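Local structure of putative 6-phosphogluconolactonase (Neisseria gonorrhoeae, 3LHI) at residues P149-Q152 against T153-G157. The protein probably hydrolyses 6-phosphogluconolactone to 6-phosphogluconate, the second step of the oxidative stage of the pentose phosphate pathway. Numbering follows the deposited sequence.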
ATOM      1  N   PRO A 149      -7.491 -18.093   1.902  1.00 13.97           N
ATOM      2  CA  PRO A 149      -8.525 -18.815   1.132  1.00 15.28           C
ATOM      3  C   PRO A 149      -9.216 -17.949   0.099  1.00 15.38           C
ATOM      4  O   PRO A 149      -9.796 -18.471  -0.840  1.00 17.04           O
ATOM      5  CB  PRO A 149      -9.543 -19.210   2.202  1.00 18.63           C
ATOM      6  CG  PRO A 149      -8.986 -18.889   3.480  1.00 23.06           C
ATOM      7  CD  PRO A 149      -7.718 -18.124   3.356  1.00 16.41           C
ATOM      8  N   GLN A 150      -9.120 -16.642   0.247  1.00 13.17           N
ATOM      9  CA  GLN A 150      -9.703 -15.662  -0.649  1.00 13.67           C
ATOM     10  C   GLN A 150      -8.752 -15.253  -1.794  1.00 12.76           C
ATOM     11  O   GLN A 150      -9.030 -14.313  -2.523  1.00 14.47           O
ATOM     12  CB  GLN A 150     -10.201 -14.429   0.115  1.00 13.46           C
ATOM     13  CG  GLN A 150     -11.028 -14.765   1.344  1.00 14.04           C
ATOM     14  CD  GLN A 150     -10.208 -14.887   2.625  1.00 13.53           C
ATOM     15  OE1 GLN A 150      -8.984 -15.093   2.578  1.00 13.18           O
ATOM     16  NE2 GLN A 150     -10.874 -14.748   3.768  1.00 16.29           N
ATOM     17  N   PHE A 151      -7.637 -15.957  -1.965  1.00 14.43           N
ATOM     18  CA  PHE A 151      -6.646 -15.584  -2.981  1.00 13.78           C
ATOM     19  C   PHE A 151      -7.238 -15.528  -4.370  1.00 13.82           C
ATOM     20  O   PHE A 151      -6.989 -14.581  -5.109  1.00 12.60           O
ATOM     21  CB  PHE A 151      -5.464 -16.547  -2.949  1.00 13.72           C
ATOM     22  CG  PHE A 151      -4.300 -16.128  -3.745  1.00 12.73           C
ATOM     23  CD1 PHE A 151      -4.174 -16.416  -5.112  1.00 14.68           C
ATOM     24  CD2 PHE A 151      -3.302 -15.398  -3.147  1.00 14.80           C
ATOM     25  CE1 PHE A 151      -3.065 -15.969  -5.828  1.00 15.10           C
ATOM     26  CE2 PHE A 151      -2.230 -15.000  -3.859  1.00 15.87           C
ATOM     27  CZ  PHE A 151      -2.081 -15.246  -5.163  1.00 14.41           C
ATOM     28  N   GLN A 152      -8.046 -16.508  -4.779  1.00 13.01           N
ATOM     29  CA  GLN A 152      -8.644 -16.463  -6.109  1.00 13.60           C
ATOM     30  C   GLN A 152      -9.548 -15.255  -6.298  1.00 14.30           C
ATOM     31  O   GLN A 152      -9.581 -14.680  -7.388  1.00 14.77           O
ATOM     32  CB  GLN A 152      -9.415 -17.757  -6.432  1.00 14.01           C
ATOM     33  CG  GLN A 152      -8.508 -19.000  -6.583  1.00 15.30           C
ATOM     34  CD  GLN A 152      -7.583 -18.880  -7.714  1.00 14.95           C
ATOM     35  OE1 GLN A 152      -6.356 -18.937  -7.546  1.00 16.70           O
ATOM     36  NE2 GLN A 152      -8.149 -18.780  -8.935  1.00 14.37           N
ATOM     37  N   THR A 153     -10.277 -14.853  -5.267  1.00 12.14           N
ATOM     38  CA  THR A 153     -11.074 -13.608  -5.337  1.00 11.69           C
ATOM     39  C   THR A 153     -10.158 -12.388  -5.495  1.00 13.13           C
ATOM     40  O   THR A 153     -10.443 -11.515  -6.309  1.00 13.37           O
ATOM     41  CB  THR A 153     -12.002 -13.457  -4.128  1.00 13.83           C
ATOM     42  OG1 THR A 153     -12.914 -14.579  -4.080  1.00 15.81           O
ATOM     43  CG2 THR A 153     -12.804 -12.138  -4.150  1.00 16.12           C
ATOM     44  N   ALA A 154      -9.057 -12.358  -4.786  1.00 12.06           N
ATOM     45  CA  ALA A 154      -8.150 -11.214  -4.816  1.00 11.70           C
ATOM     46  C   ALA A 154      -7.541 -11.004  -6.164  1.00 12.56           C
ATOM     47  O   ALA A 154      -7.215  -9.873  -6.522  1.00 14.86           O
ATOM     48  CB  ALA A 154      -7.051 -11.370  -3.724  1.00 13.92           C
ATOM     49  N   ILE A 155      -7.355 -12.084  -6.928  1.00 12.09           N
ATOM     50  CA  ILE A 155      -6.749 -12.008  -8.261  1.00 13.27           C
ATOM     51  C   ILE A 155      -7.745 -12.009  -9.427  1.00 14.71           C
ATOM     52  O   ILE A 155      -7.313 -11.916 -10.560  1.00 17.11           O
ATOM     53  CB  ILE A 155      -5.657 -13.070  -8.468  1.00 15.67           C
ATOM     54  CG1 ILE A 155      -6.258 -14.478  -8.596  1.00 15.65           C
ATOM     55  CG2 ILE A 155      -4.560 -12.982  -7.374  1.00 15.41           C
ATOM     56  CD1 ILE A 155      -5.248 -15.564  -9.089  1.00 19.93           C
ATOM     57  N   ASP A 156      -9.043 -12.061  -9.108  1.00 14.07           N
ATOM     58  CA  ASP A 156     -10.101 -12.053 -10.115  1.00 16.05           C
ATOM     59  C   ASP A 156     -10.535 -10.604 -10.411  1.00 14.25           C
ATOM     60  O   ASP A 156     -11.426 -10.078  -9.741  1.00 15.37           O
ATOM     61  CB  ASP A 156     -11.329 -12.825  -9.635  1.00 17.96           C
ATOM     62  CG  ASP A 156     -12.411 -12.923 -10.729  1.00 20.57           C
ATOM     63  OD1 ASP A 156     -12.147 -12.442 -11.870  1.00 22.68           O
ATOM     64  OD2 ASP A 156     -13.499 -13.452 -10.404  1.00 18.99           O
ATOM     65  N   GLY A 157      -9.969 -10.037 -11.455  1.00 15.07           N
ATOM     66  CA  GLY A 157     -10.279  -8.648 -11.826  1.00 15.46           C
ATOM     67  C   GLY A 157     -11.430  -8.449 -12.781  1.00 15.09           C
ATOM     68  O   GLY A 157     -11.669  -7.343 -13.196  1.00 15.21           O
TER
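Phe-151 and Ile-155 meet one turn apart on the short helix 151-155. The ring carbon CE1 of Phe-151 lies 3.7 Å from the branch methyl CG2 of Ile-155 and 3.9 Å from its end methyl CD1. The ring reaches these methyls because CG of Phe-151 is anti to the backbone N (chi1 -169°). This is the tight side of the helix. Ile-144, Pro-214 and Leu-217 also touch the ring, and Arg-211 makes a cation-pi contact with it. Leu-217 packs on Ile-155 too, so the pair joins this helix to helix 215-219. The bent chain of Gln-152 (chi2 -64°) borders the pair, with OE1 3.9 Å from Ile-155 CD1 and also near Arg-211.

Two backbone bonds hold the turn. Ala-154 N donates to Gln-150 O at 3.0 Å, and Ile-155 N donates to Phe-151 O at 3.1 Å. Gln-150 sits at the N-cap position, but its side chain turns out of the helix and OE1 accepts from Thr-167 N. Ala-154 and Thr-153 rest on Val-164 of strand 163-166.

The other side is looser. Gln-152 and Asp-156 are exposed, and CB of Asp-156 lies 3.4 Å from Gln-152 O. Asp-156 OD1 bonds to Ser-158 OG. The chemistry is that of an amphipathic single-turn helix: apolar contacts line the packed side, with Arg-211 against the Phe-151 ring, while Gln-152 and Asp-156 lie on the exposed side.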